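Local coordinates for protein translation initiation factor 4E (Ascaris suum, PDB 3M94) that binds the mRNA 5' cap, here a trimethylguanosine diphosphate, and, as an eIF4E, probably recruits capped messages for the start of translation, at residues Q46-L51 and A118-R123; E62-M67 and W132-L137; Q28-D33 and W39-H44. All blocks are in the same frame, centred on the assembly; numbering follows the deposited sequence.

Contact 1: Q46-L51 and A118-R123; sequences QAASGL and AVVNVR. With M7M (N,N,7-trimethylguanosine 5'-(trihydrogen diphosphate)), chain C.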
loop_
_atom_site.group_PDB
_atom_site.type_symbol
_atom_site.label_atom_id
_atom_site.label_comp_id
_atom_site.label_asym_id
_atom_site.label_seq_id
_atom_site.Cartn_x
_atom_site.Cartn_y
_atom_site.Cartn_z
ATOM N N GLN A 46 -8.930 11.918 6.617
ATOM C CA GLN A 46 -8.371 12.904 5.695
ATOM C C GLN A 46 -7.755 12.253 4.454
ATOM O O GLN A 46 -7.107 11.215 4.545
ATOM C CB GLN A 46 -7.317 13.725 6.431
ATOM C CG GLN A 46 -6.852 14.967 5.715
ATOM C CD GLN A 46 -5.895 15.800 6.557
ATOM O OE1 GLN A 46 -5.456 15.379 7.638
ATOM N NE2 GLN A 46 -5.563 16.992 6.059
ATOM N N ALA A 47 -7.951 12.889 3.299
ATOM C CA ALA A 47 -7.369 12.424 2.038
ATOM C C ALA A 47 -5.845 12.427 2.176
ATOM O O ALA A 47 -5.276 13.270 2.900
ATOM C CB ALA A 47 -7.818 13.321 0.888
ATOM N N ALA A 48 -5.191 11.467 1.519
ATOM C CA ALA A 48 -3.735 11.377 1.564
ATOM C C ALA A 48 -3.111 12.712 1.150
ATOM O O ALA A 48 -2.209 13.219 1.828
ATOM C CB ALA A 48 -3.236 10.243 0.660
ATOM N N SER A 49 -3.634 13.289 0.069
ATOM C CA SER A 49 -3.110 14.533 -0.511
ATOM C C SER A 49 -3.169 15.689 0.467
ATOM O O SER A 49 -2.415 16.640 0.327
ATOM C CB SER A 49 -3.868 14.902 -1.788
ATOM O OG SER A 49 -5.270 14.932 -1.564
ATOM N N GLY A 50 -4.057 15.580 1.462
ATOM C CA GLY A 50 -4.240 16.612 2.471
ATOM C C GLY A 50 -3.277 16.522 3.636
ATOM O O GLY A 50 -3.221 17.437 4.460
ATOM N N LEU A 51 -2.531 15.419 3.730
ATOM C CA LEU A 51 -1.636 15.213 4.876
ATOM C C LEU A 51 -0.461 16.189 4.882
ATOM O O LEU A 51 -0.072 16.709 3.839
ATOM C CB LEU A 51 -1.129 13.774 4.940
ATOM C CG LEU A 51 -2.161 12.656 5.190
ATOM C CD1 LEU A 51 -1.476 11.308 5.160
ATOM C CD2 LEU A 51 -2.915 12.836 6.515
ATOM N N ALA A 118 -0.252 -1.995 2.254
ATOM C CA ALA A 118 0.087 -0.828 1.431
ATOM C C ALA A 118 0.543 0.366 2.267
ATOM O O ALA A 118 0.138 0.518 3.427
ATOM C CB ALA A 118 -1.103 -0.428 0.599
ATOM N N VAL A 119 1.342 1.236 1.650
ATOM C CA VAL A 119 1.861 2.420 2.323
ATOM C C VAL A 119 1.822 3.633 1.401
ATOM O O VAL A 119 2.269 3.567 0.242
ATOM C CB VAL A 119 3.341 2.226 2.746
ATOM C CG1 VAL A 119 3.872 3.455 3.528
ATOM C CG2 VAL A 119 3.515 0.953 3.550
ATOM N N VAL A 120 1.302 4.745 1.918
ATOM C CA VAL A 120 1.518 6.015 1.263
ATOM C C VAL A 120 2.358 6.927 2.161
ATOM O O VAL A 120 2.005 7.165 3.322
ATOM C CB VAL A 120 0.202 6.684 0.774
ATOM C CG1 VAL A 120 -0.829 6.809 1.900
ATOM C CG2 VAL A 120 0.491 8.063 0.118
ATOM N N ASN A 121 3.484 7.403 1.621
ATOM C CA ASN A 121 4.327 8.390 2.289
ATOM C C ASN A 121 4.098 9.730 1.607
ATOM O O ASN A 121 4.286 9.847 0.396
ATOM C CB ASN A 121 5.815 8.007 2.192
ATOM C CG ASN A 121 6.082 6.570 2.632
ATOM O OD1 ASN A 121 6.461 5.731 1.820
ATOM N ND2 ASN A 121 5.876 6.282 3.922
ATOM N N VAL A 122 3.665 10.730 2.373
ATOM C CA VAL A 122 3.467 12.066 1.833
ATOM C C VAL A 122 4.722 12.866 2.150
ATOM O O VAL A 122 5.068 13.045 3.333
ATOM C CB VAL A 122 2.200 12.747 2.409
ATOM C CG1 VAL A 122 2.188 14.234 2.121
ATOM C CG2 VAL A 122 0.950 12.111 1.853
ATOM N N ARG A 123 5.403 13.336 1.098
ATOM C CA ARG A 123 6.681 14.030 1.245
ATOM C C ARG A 123 6.772 15.316 0.385
ATOM O O ARG A 123 6.036 15.475 -0.599
ATOM C CB ARG A 123 7.848 13.077 0.907
ATOM C CG ARG A 123 7.944 11.781 1.743
ATOM C CD ARG A 123 8.279 12.053 3.218
ATOM N NE ARG A 123 8.316 10.832 4.038
ATOM C CZ ARG A 123 7.263 10.257 4.632
ATOM N NH1 ARG A 123 6.037 10.763 4.516
ATOM N NH2 ARG A 123 7.438 9.158 5.356
HETATM O OAX M7M C . 13.183 9.083 3.305
HETATM O OAY M7M C . 11.065 9.699 2.196
HETATM P PAZ M7M C . 11.584 9.061 3.437
HETATM O OBA M7M C . 11.205 9.632 4.761
HETATM O OBB M7M C . 10.169 0.142 9.907
HETATM C CBC M7M C . 9.360 1.862 7.918
HETATM O OBD M7M C . 11.162 7.515 3.438
HETATM N NBE M7M C . 11.529 0.916 11.505
HETATM C CBF M7M C . 10.814 1.079 10.398
HETATM C CBG M7M C . 10.846 2.321 9.835
HETATM N NBH M7M C . 10.230 2.703 8.750
HETATM C CBI M7M C . 10.536 3.976 8.571
HETATM O OBJ M7M C . 8.951 7.611 4.590
HETATM P PBK M7M C . 10.195 6.840 4.525
HETATM O OBL M7M C . 10.199 5.377 4.281
HETATM C CBM M7M C . 12.220 1.935 12.009
HETATM N NBN M7M C . 12.253 3.151 11.460
HETATM C CBO M7M C . 11.552 3.353 10.350
HETATM N NBP M7M C . 11.334 4.369 9.551
HETATM C CBQ M7M C . 11.893 5.710 9.705
HETATM O OBR M7M C . 11.446 6.573 8.676
HETATM C CBS M7M C . 12.440 6.786 7.689
HETATM C CBT M7M C . 11.939 6.287 6.352
HETATM O OBU M7M C . 10.974 7.182 5.860
HETATM N NBV M7M C . 12.904 1.683 13.111
HETATM C CBW M7M C . 13.679 2.726 13.725
HETATM C CBX M7M C . 13.374 5.572 9.535
HETATM C CBY M7M C . 13.576 5.885 8.078
HETATM C CBZ M7M C . 12.854 0.354 13.672
HETATM O OCA M7M C . 13.962 6.555 10.367
HETATM O OCB M7M C . 14.809 6.538 7.829
#
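Val122 pushes one methyl between Ala48 and Leu51, where the loop after helix 35-42 packs against the helix-bearing face of the eIF4E cap-binding sheet, at the end of its inner strand 115-121. Residues 48-50 form a single 3-10 turn. Val122 CG2 comes to 3.3 Å from Ala48 O and 4.1 Å from Leu51 CB, while CG1 rests 3.8 Å from Leu51 O. Both carbonyl oxygens are thus met by methyl groups, and the segments are joined by packing alone. Two residues earlier, on the same side of the strand, Val120 CG2 lies 4.4 Å from Ala48 CB. Helix 88-104 completes this layer with Trp96 against Val120 and Arg88 against Val122.

Arg123 carries the chain into the phosphate side of the pocket. From CB, the side chain sets CG anti to the carbonyl carbon (chi1 -58°), and the chain bends at chi2, which folds the guanidinium back toward its own strand. CG and CD pass beside the terminal phosphate, CG lying 3.8 Å from M7M OAY. NE then gives a nearly straight hydrogen bond to M7M OBA (3.2 Å, 170°), in the plane of the guanidinium. NH2 forms a salt bridge with Asp56, which also accepts from Asn121 ND2. The CB of Asn121 sits over one guanidinium face, toward its rim. Together with Lys128, Arg123 gives the diphosphate a positively charged surround, and its own rotation is fixed by bonds on several N-H groups. At the remaining nitrogen, NH1 also donates to Ser55 O and bonds to Val122 O at 2.7 Å, approaching from above the carbonyl plane while that oxygen stays within the plane of the guanidinium.

Contact 2: E62-M67 and W132-L137; sequences EGIKPM and WTRDSL. With M7M (N,N,7-trimethylguanosine 5'-(trihydrogen diphosphate)), chain C.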
loop_
_atom_site.group_PDB
_atom_site.type_symbol
_atom_site.label_atom_id
_atom_site.label_comp_id
_atom_site.label_asym_id
_atom_site.label_seq_id
_atom_site.Cartn_x
_atom_site.Cartn_y
_atom_site.Cartn_z
ATOM N N GLU A 62 -4.313 -7.448 9.640
ATOM C CA GLU A 62 -4.288 -7.432 11.101
ATOM C C GLU A 62 -3.208 -8.378 11.626
ATOM O O GLU A 62 -3.118 -9.524 11.179
ATOM C CB GLU A 62 -5.634 -7.824 11.715
ATOM C CG GLU A 62 -5.689 -7.598 13.246
ATOM C CD GLU A 62 -7.024 -7.973 13.860
ATOM O OE1 GLU A 62 -7.736 -8.841 13.299
ATOM O OE2 GLU A 62 -7.371 -7.401 14.920
ATOM N N GLY A 63 -2.400 -7.891 12.564
ATOM C CA GLY A 63 -1.368 -8.712 13.171
ATOM C C GLY A 63 -0.029 -8.572 12.474
ATOM O O GLY A 63 0.938 -9.199 12.887
ATOM N N ILE A 64 0.024 -7.781 11.399
ATOM C CA ILE A 64 1.291 -7.387 10.801
ATOM C C ILE A 64 1.512 -5.922 11.120
ATOM O O ILE A 64 0.746 -5.061 10.680
ATOM C CB ILE A 64 1.350 -7.586 9.266
ATOM C CG1 ILE A 64 1.114 -9.047 8.876
ATOM C CG2 ILE A 64 2.707 -7.100 8.707
ATOM C CD1 ILE A 64 0.943 -9.245 7.367
ATOM N N LYS A 65 2.546 -5.655 11.911
ATOM C CA LYS A 65 2.966 -4.297 12.206
ATOM C C LYS A 65 3.624 -3.735 10.962
ATOM O O LYS A 65 4.416 -4.421 10.318
ATOM C CB LYS A 65 3.915 -4.262 13.417
ATOM N N PRO A 66 3.278 -2.498 10.587
ATOM C CA PRO A 66 3.817 -1.958 9.339
ATOM C C PRO A 66 5.269 -1.475 9.460
ATOM O O PRO A 66 5.565 -0.306 9.171
ATOM C CB PRO A 66 2.846 -0.814 8.995
ATOM C CG PRO A 66 2.182 -0.456 10.261
ATOM C CD PRO A 66 2.244 -1.632 11.183
ATOM N N MET A 67 6.155 -2.388 9.880
ATOM C CA MET A 67 7.581 -2.123 10.020
ATOM C C MET A 67 8.422 -3.185 9.323
ATOM O O MET A 67 8.024 -4.350 9.247
ATOM C CB MET A 67 7.975 -2.095 11.494
ATOM C CG MET A 67 7.227 -1.073 12.322
ATOM S SD MET A 67 7.582 -1.254 14.072
ATOM C CE MET A 67 9.315 -0.777 14.147
ATOM N N TRP A 132 3.755 -3.717 -0.030
ATOM C CA TRP A 132 4.702 -4.595 0.674
ATOM C C TRP A 132 4.310 -6.069 0.555
ATOM O O TRP A 132 3.155 -6.427 0.809
ATOM C CB TRP A 132 4.775 -4.240 2.168
ATOM C CG TRP A 132 5.447 -2.934 2.505
ATOM C CD1 TRP A 132 5.542 -1.822 1.718
ATOM C CD2 TRP A 132 6.073 -2.598 3.748
ATOM N NE1 TRP A 132 6.209 -0.828 2.380
ATOM C CE2 TRP A 132 6.548 -1.272 3.630
ATOM C CE3 TRP A 132 6.306 -3.297 4.936
ATOM C CZ2 TRP A 132 7.227 -0.623 4.663
ATOM C CZ3 TRP A 132 6.978 -2.650 5.972
ATOM C CH2 TRP A 132 7.430 -1.325 5.825
ATOM N N THR A 133 5.288 -6.906 0.182
ATOM C CA THR A 133 5.106 -8.355 0.077
ATOM C C THR A 133 6.065 -9.081 1.035
ATOM O O THR A 133 7.066 -8.502 1.468
ATOM C CB THR A 133 5.310 -8.862 -1.371
ATOM O OG1 THR A 133 6.692 -8.727 -1.739
ATOM C CG2 THR A 133 4.456 -8.057 -2.335
ATOM N N ARG A 134 5.773 -10.343 1.351
ATOM C CA ARG A 134 6.499 -11.016 2.434
ATOM C C ARG A 134 7.809 -11.708 2.034
ATOM O O ARG A 134 8.610 -12.024 2.898
ATOM C CB ARG A 134 5.584 -11.930 3.269
ATOM C CG ARG A 134 5.012 -13.139 2.575
ATOM C CD ARG A 134 4.332 -14.088 3.587
ATOM N NE ARG A 134 3.030 -13.594 4.051
ATOM C CZ ARG A 134 2.788 -13.087 5.264
ATOM N NH1 ARG A 134 1.565 -12.665 5.579
ATOM N NH2 ARG A 134 3.757 -13.001 6.171
ATOM N N ASP A 135 8.032 -11.926 0.739
ATOM C CA ASP A 135 9.231 -12.624 0.278
ATOM C C ASP A 135 9.862 -11.960 -0.950
ATOM O O ASP A 135 9.332 -12.038 -2.061
ATOM C CB ASP A 135 8.938 -14.107 0.010
ATOM C CG ASP A 135 10.211 -14.927 -0.269
ATOM O OD1 ASP A 135 11.309 -14.354 -0.481
ATOM O OD2 ASP A 135 10.107 -16.169 -0.283
ATOM N N SER A 136 11.017 -11.336 -0.737
ATOM C CA SER A 136 11.721 -10.609 -1.793
ATOM C C SER A 136 12.356 -11.507 -2.869
ATOM O O SER A 136 12.723 -11.018 -3.939
ATOM C CB SER A 136 12.799 -9.730 -1.169
ATOM O OG SER A 136 13.703 -10.540 -0.448
ATOM N N LEU A 137 12.485 -12.807 -2.596
ATOM C CA LEU A 137 13.097 -13.729 -3.562
ATOM C C LEU A 137 12.087 -14.471 -4.445
ATOM O O LEU A 137 12.475 -15.167 -5.379
ATOM C CB LEU A 137 14.028 -14.740 -2.868
ATOM C CG LEU A 137 15.197 -14.277 -1.982
ATOM C CD1 LEU A 137 16.002 -15.496 -1.531
ATOM C CD2 LEU A 137 16.115 -13.225 -2.650
HETATM O OAX M7M C . 13.183 9.083 3.305
HETATM O OAY M7M C . 11.065 9.699 2.196
HETATM P PAZ M7M C . 11.584 9.061 3.437
HETATM O OBA M7M C . 11.205 9.632 4.761
HETATM O OBB M7M C . 10.169 0.142 9.907
HETATM C CBC M7M C . 9.360 1.862 7.918
HETATM O OBD M7M C . 11.162 7.515 3.438
HETATM N NBE M7M C . 11.529 0.916 11.505
HETATM C CBF M7M C . 10.814 1.079 10.398
HETATM C CBG M7M C . 10.846 2.321 9.835
HETATM N NBH M7M C . 10.230 2.703 8.750
HETATM C CBI M7M C . 10.536 3.976 8.571
HETATM O OBJ M7M C . 8.951 7.611 4.590
HETATM P PBK M7M C . 10.195 6.840 4.525
HETATM O OBL M7M C . 10.199 5.377 4.281
HETATM C CBM M7M C . 12.220 1.935 12.009
HETATM N NBN M7M C . 12.253 3.151 11.460
HETATM C CBO M7M C . 11.552 3.353 10.350
HETATM N NBP M7M C . 11.334 4.369 9.551
HETATM C CBQ M7M C . 11.893 5.710 9.705
HETATM O OBR M7M C . 11.446 6.573 8.676
HETATM C CBS M7M C . 12.440 6.786 7.689
HETATM C CBT M7M C . 11.939 6.287 6.352
HETATM O OBU M7M C . 10.974 7.182 5.860
HETATM N NBV M7M C . 12.904 1.683 13.111
HETATM C CBW M7M C . 13.679 2.726 13.725
HETATM C CBX M7M C . 13.374 5.572 9.535
HETATM C CBY M7M C . 13.576 5.885 8.078
HETATM C CBZ M7M C . 12.854 0.354 13.672
HETATM O OCA M7M C . 13.962 6.555 10.367
HETATM O OCB M7M C . 14.809 6.538 7.829
#
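Arg134 spends NH2 on Asn72 OD1 and NE on Glu113 O, and with these two bonds in place NH1 lies 3.9 Å from Ile64 CD1. Its CG lies between the backbone N and the carbonyl carbon (chi1 66°) and the chain turns again at chi3 (75°); the two side chains cross at about a right angle. The touch is apolar on the isoleucine side, and the N-H groups of NE and NH2 are taken up by neutral carbonyl oxygens.

Further along, the indole of Trp132 points its benzo edge at the backbone of the cap-binding loop. CZ3 lies 3.7 Å from Met67 C, which sits in the ring plane, and CH2 is 4.0 Å from Pro66 O. Pro66 is the centre of an inverse gamma turn, closed by a weak bond from Met67 N to Lys65 O, and this kink presents the Pro66-Met67 backbone to the indole. The same ring edge also faces M7M CBC, the methyl on N7 of the cap base. Trp132 therefore borders both the loop and the group that marks the cap. Met67 works on the base from the loop: its CA is 3.4 Å from M7M OBB, the base carbonyl oxygen, and its CE is 3.7 Å from CBZ, one of the two methyls of the exocyclic amine.

Trp132 is wedged among the rings of Phe60, Trp68 and His166. Its backbone bonds to Cys116 and Gly117 of strand 115-121, whereas Thr133 bonds to Gly77 on the neighbouring strand 77-83.

Contact 3: Q28-D33 and W39-H44; sequences QVAVFD and WSLYNH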
loop_
_atom_site.group_PDB
_atom_site.type_symbol
_atom_site.label_atom_id
_atom_site.label_comp_id
_atom_site.label_asym_id
_atom_site.label_seq_id
_atom_site.Cartn_x
_atom_site.Cartn_y
_atom_site.Cartn_z
ATOM N N GLN A 28 -2.440 2.917 15.322
ATOM C CA GLN A 28 -3.425 2.075 14.656
ATOM C C GLN A 28 -4.765 2.782 14.753
ATOM O O GLN A 28 -5.219 3.091 15.838
ATOM C CB GLN A 28 -3.502 0.680 15.280
ATOM C CG GLN A 28 -4.562 -0.177 14.572
ATOM C CD GLN A 28 -4.617 -1.580 15.099
ATOM O OE1 GLN A 28 -3.681 -2.370 14.928
ATOM N NE2 GLN A 28 -5.714 -1.908 15.747
ATOM N N VAL A 29 -5.369 3.092 13.618
ATOM C CA VAL A 29 -6.594 3.886 13.636
ATOM C C VAL A 29 -7.820 3.025 13.915
ATOM O O VAL A 29 -8.612 3.346 14.805
ATOM C CB VAL A 29 -6.775 4.713 12.336
ATOM C CG1 VAL A 29 -8.190 5.280 12.251
ATOM C CG2 VAL A 29 -5.748 5.865 12.301
ATOM N N ALA A 30 -7.966 1.953 13.135
ATOM C CA ALA A 30 -9.066 1.004 13.281
ATOM C C ALA A 30 -8.705 -0.305 12.580
ATOM O O ALA A 30 -7.758 -0.350 11.791
ATOM C CB ALA A 30 -10.330 1.585 12.684
ATOM N N VAL A 31 -9.465 -1.354 12.898
ATOM C CA VAL A 31 -9.405 -2.663 12.259
ATOM C C VAL A 31 -10.806 -2.907 11.692
ATOM O O VAL A 31 -11.799 -2.602 12.345
ATOM C CB VAL A 31 -9.096 -3.794 13.292
ATOM C CG1 VAL A 31 -8.981 -5.178 12.605
ATOM C CG2 VAL A 31 -7.825 -3.497 14.082
ATOM N N PHE A 32 -10.892 -3.433 10.475
ATOM C CA PHE A 32 -12.182 -3.707 9.870
ATOM C C PHE A 32 -12.126 -5.017 9.080
ATOM O O PHE A 32 -11.046 -5.465 8.680
ATOM C CB PHE A 32 -12.609 -2.533 8.971
ATOM C CG PHE A 32 -11.649 -2.243 7.842
ATOM C CD1 PHE A 32 -11.756 -2.898 6.623
ATOM C CD2 PHE A 32 -10.608 -1.344 8.008
ATOM C CE1 PHE A 32 -10.865 -2.638 5.592
ATOM C CE2 PHE A 32 -9.711 -1.080 6.969
ATOM C CZ PHE A 32 -9.845 -1.722 5.769
ATOM N N ASP A 33 -13.288 -5.628 8.854
ATOM C CA ASP A 33 -13.333 -6.827 8.034
ATOM C C ASP A 33 -14.579 -6.912 7.144
ATOM O O ASP A 33 -14.945 -7.982 6.705
ATOM C CB ASP A 33 -13.149 -8.083 8.899
ATOM C CG ASP A 33 -14.327 -8.340 9.839
ATOM O OD1 ASP A 33 -15.281 -7.537 9.901
ATOM O OD2 ASP A 33 -14.292 -9.375 10.524
ATOM N N TRP A 39 -15.457 1.561 4.055
ATOM C CA TRP A 39 -15.939 2.854 3.563
ATOM C C TRP A 39 -16.217 3.898 4.662
ATOM O O TRP A 39 -15.893 5.075 4.479
ATOM C CB TRP A 39 -17.149 2.687 2.640
ATOM C CG TRP A 39 -16.799 2.127 1.284
ATOM C CD1 TRP A 39 -17.311 0.996 0.708
ATOM C CD2 TRP A 39 -15.863 2.673 0.330
ATOM N NE1 TRP A 39 -16.750 0.798 -0.526
ATOM C CE2 TRP A 39 -15.864 1.811 -0.789
ATOM C CE3 TRP A 39 -15.027 3.801 0.318
ATOM C CZ2 TRP A 39 -15.064 2.042 -1.918
ATOM C CZ3 TRP A 39 -14.222 4.025 -0.803
ATOM C CH2 TRP A 39 -14.250 3.154 -1.901
ATOM N N SER A 40 -16.792 3.474 5.798
ATOM C CA SER A 40 -17.034 4.378 6.932
ATOM C C SER A 40 -15.748 4.989 7.442
ATOM O O SER A 40 -15.741 6.134 7.910
ATOM C CB SER A 40 -17.695 3.667 8.117
ATOM O OG SER A 40 -18.903 3.070 7.715
ATOM N N LEU A 41 -14.670 4.212 7.392
ATOM C CA LEU A 41 -13.353 4.721 7.720
ATOM C C LEU A 41 -12.883 5.676 6.649
ATOM O O LEU A 41 -12.570 6.835 6.912
ATOM C CB LEU A 41 -12.355 3.574 7.790
ATOM C CG LEU A 41 -12.086 2.924 9.123
ATOM C CD1 LEU A 41 -10.858 2.020 8.958
ATOM C CD2 LEU A 41 -11.841 4.024 10.165
ATOM N N TYR A 42 -12.823 5.175 5.425
ATOM C CA TYR A 42 -12.249 5.950 4.352
ATOM C C TYR A 42 -12.955 7.285 4.122
ATOM O O TYR A 42 -12.294 8.295 3.884
ATOM C CB TYR A 42 -12.133 5.123 3.063
ATOM C CG TYR A 42 -11.326 5.860 2.025
ATOM C CD1 TYR A 42 -9.932 5.743 1.977
ATOM C CD2 TYR A 42 -11.954 6.714 1.121
ATOM C CE1 TYR A 42 -9.184 6.452 1.015
ATOM C CE2 TYR A 42 -11.227 7.411 0.162
ATOM C CZ TYR A 42 -9.850 7.279 0.117
ATOM O OH TYR A 42 -9.152 7.980 -0.838
ATOM N N ASN A 43 -14.281 7.291 4.220
ATOM C CA ASN A 43 -15.076 8.488 3.985
ATOM C C ASN A 43 -14.904 9.623 4.999
ATOM O O ASN A 43 -15.248 10.768 4.710
ATOM C CB ASN A 43 -16.554 8.118 3.933
ATOM C CG ASN A 43 -16.930 7.426 2.642
ATOM O OD1 ASN A 43 -16.175 7.455 1.673
ATOM N ND2 ASN A 43 -18.093 6.791 2.627
ATOM N N HIS A 44 -14.430 9.293 6.201
ATOM C CA HIS A 44 -14.348 10.278 7.267
ATOM C C HIS A 44 -12.925 10.684 7.640
ATOM O O HIS A 44 -12.739 11.650 8.387
ATOM C CB HIS A 44 -15.128 9.770 8.479
ATOM C CG HIS A 44 -16.592 9.657 8.214
ATOM N ND1 HIS A 44 -17.196 8.467 7.859
ATOM C CD2 HIS A 44 -17.566 10.599 8.184
ATOM C CE1 HIS A 44 -18.486 8.679 7.650
ATOM N NE2 HIS A 44 -18.737 9.961 7.846
#
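Ala30 and Leu41 bring strand 26-34 and helix 35-42 together, with their CA atoms 7.9 Å apart, at a classic beta bulge in which Val29 and Ala30 both face Leu11 of strand 4-14. The bulge breaks the strand's usual pattern at Val29 (psi -52°), and as a result the CB atoms of both residues point toward the helix.

Leu41 is the one helix residue here that meets the strand, and its two methyls divide the work. CD1 lies over the gap between Phe32 and Ala30, 3.5 Å from Phe32 CD2 and 3.8 Å from Ala30 CB. CD2 reaches the same Ala30 CB at 3.8 Å from its other branch, then runs on to Val29 CG1 at 4.4 Å. The alanine methyl is thus held in the fork of the leucine. Phe32 carries its ring on a chi1 of 60°, placing CG between the backbone N and the carbonyl carbon; the ring side bearing CD2 and CE2 then comes to the leucine, and the two side chains meet at a slant. Leu5 of the neighbouring strand 4-14 also packs against Phe32.

Within 39-44, His44 ND1 donates to Ser40 O (2.8 Å, 169°), in the carbonyl plane on a lone pair, linking its ring to the backbone four residues earlier. Trp39 and Asn43 bind a peptide, Trp39 through NE1 to the peptide backbone. With carbon alone meeting across it, the contact rests on the fit of one leucine to three strand residues and sets no polar constraint on direction.

In the fold
From the N terminus, contact 3 closes first, turning strand 26-34 at the sheet's edge directly into helix 35-42, whose later residues also meet a bound peptide. The loop that follows begins contact 1, which closes 67 residues on at the end of strand 115-121. Contact 2 opens inside that span, at 62-67, and closes after it at 132-137, so contacts 1 and 2 cross along the chain, whereas contact 3 precedes both. Strands 115-121 and 127-133 are sheet neighbours, joining contacts 1 and 2, which touch at Val119 and Trp132. Both also reach the cap ligand, contact 1 at its phosphates and contact 2 at its base.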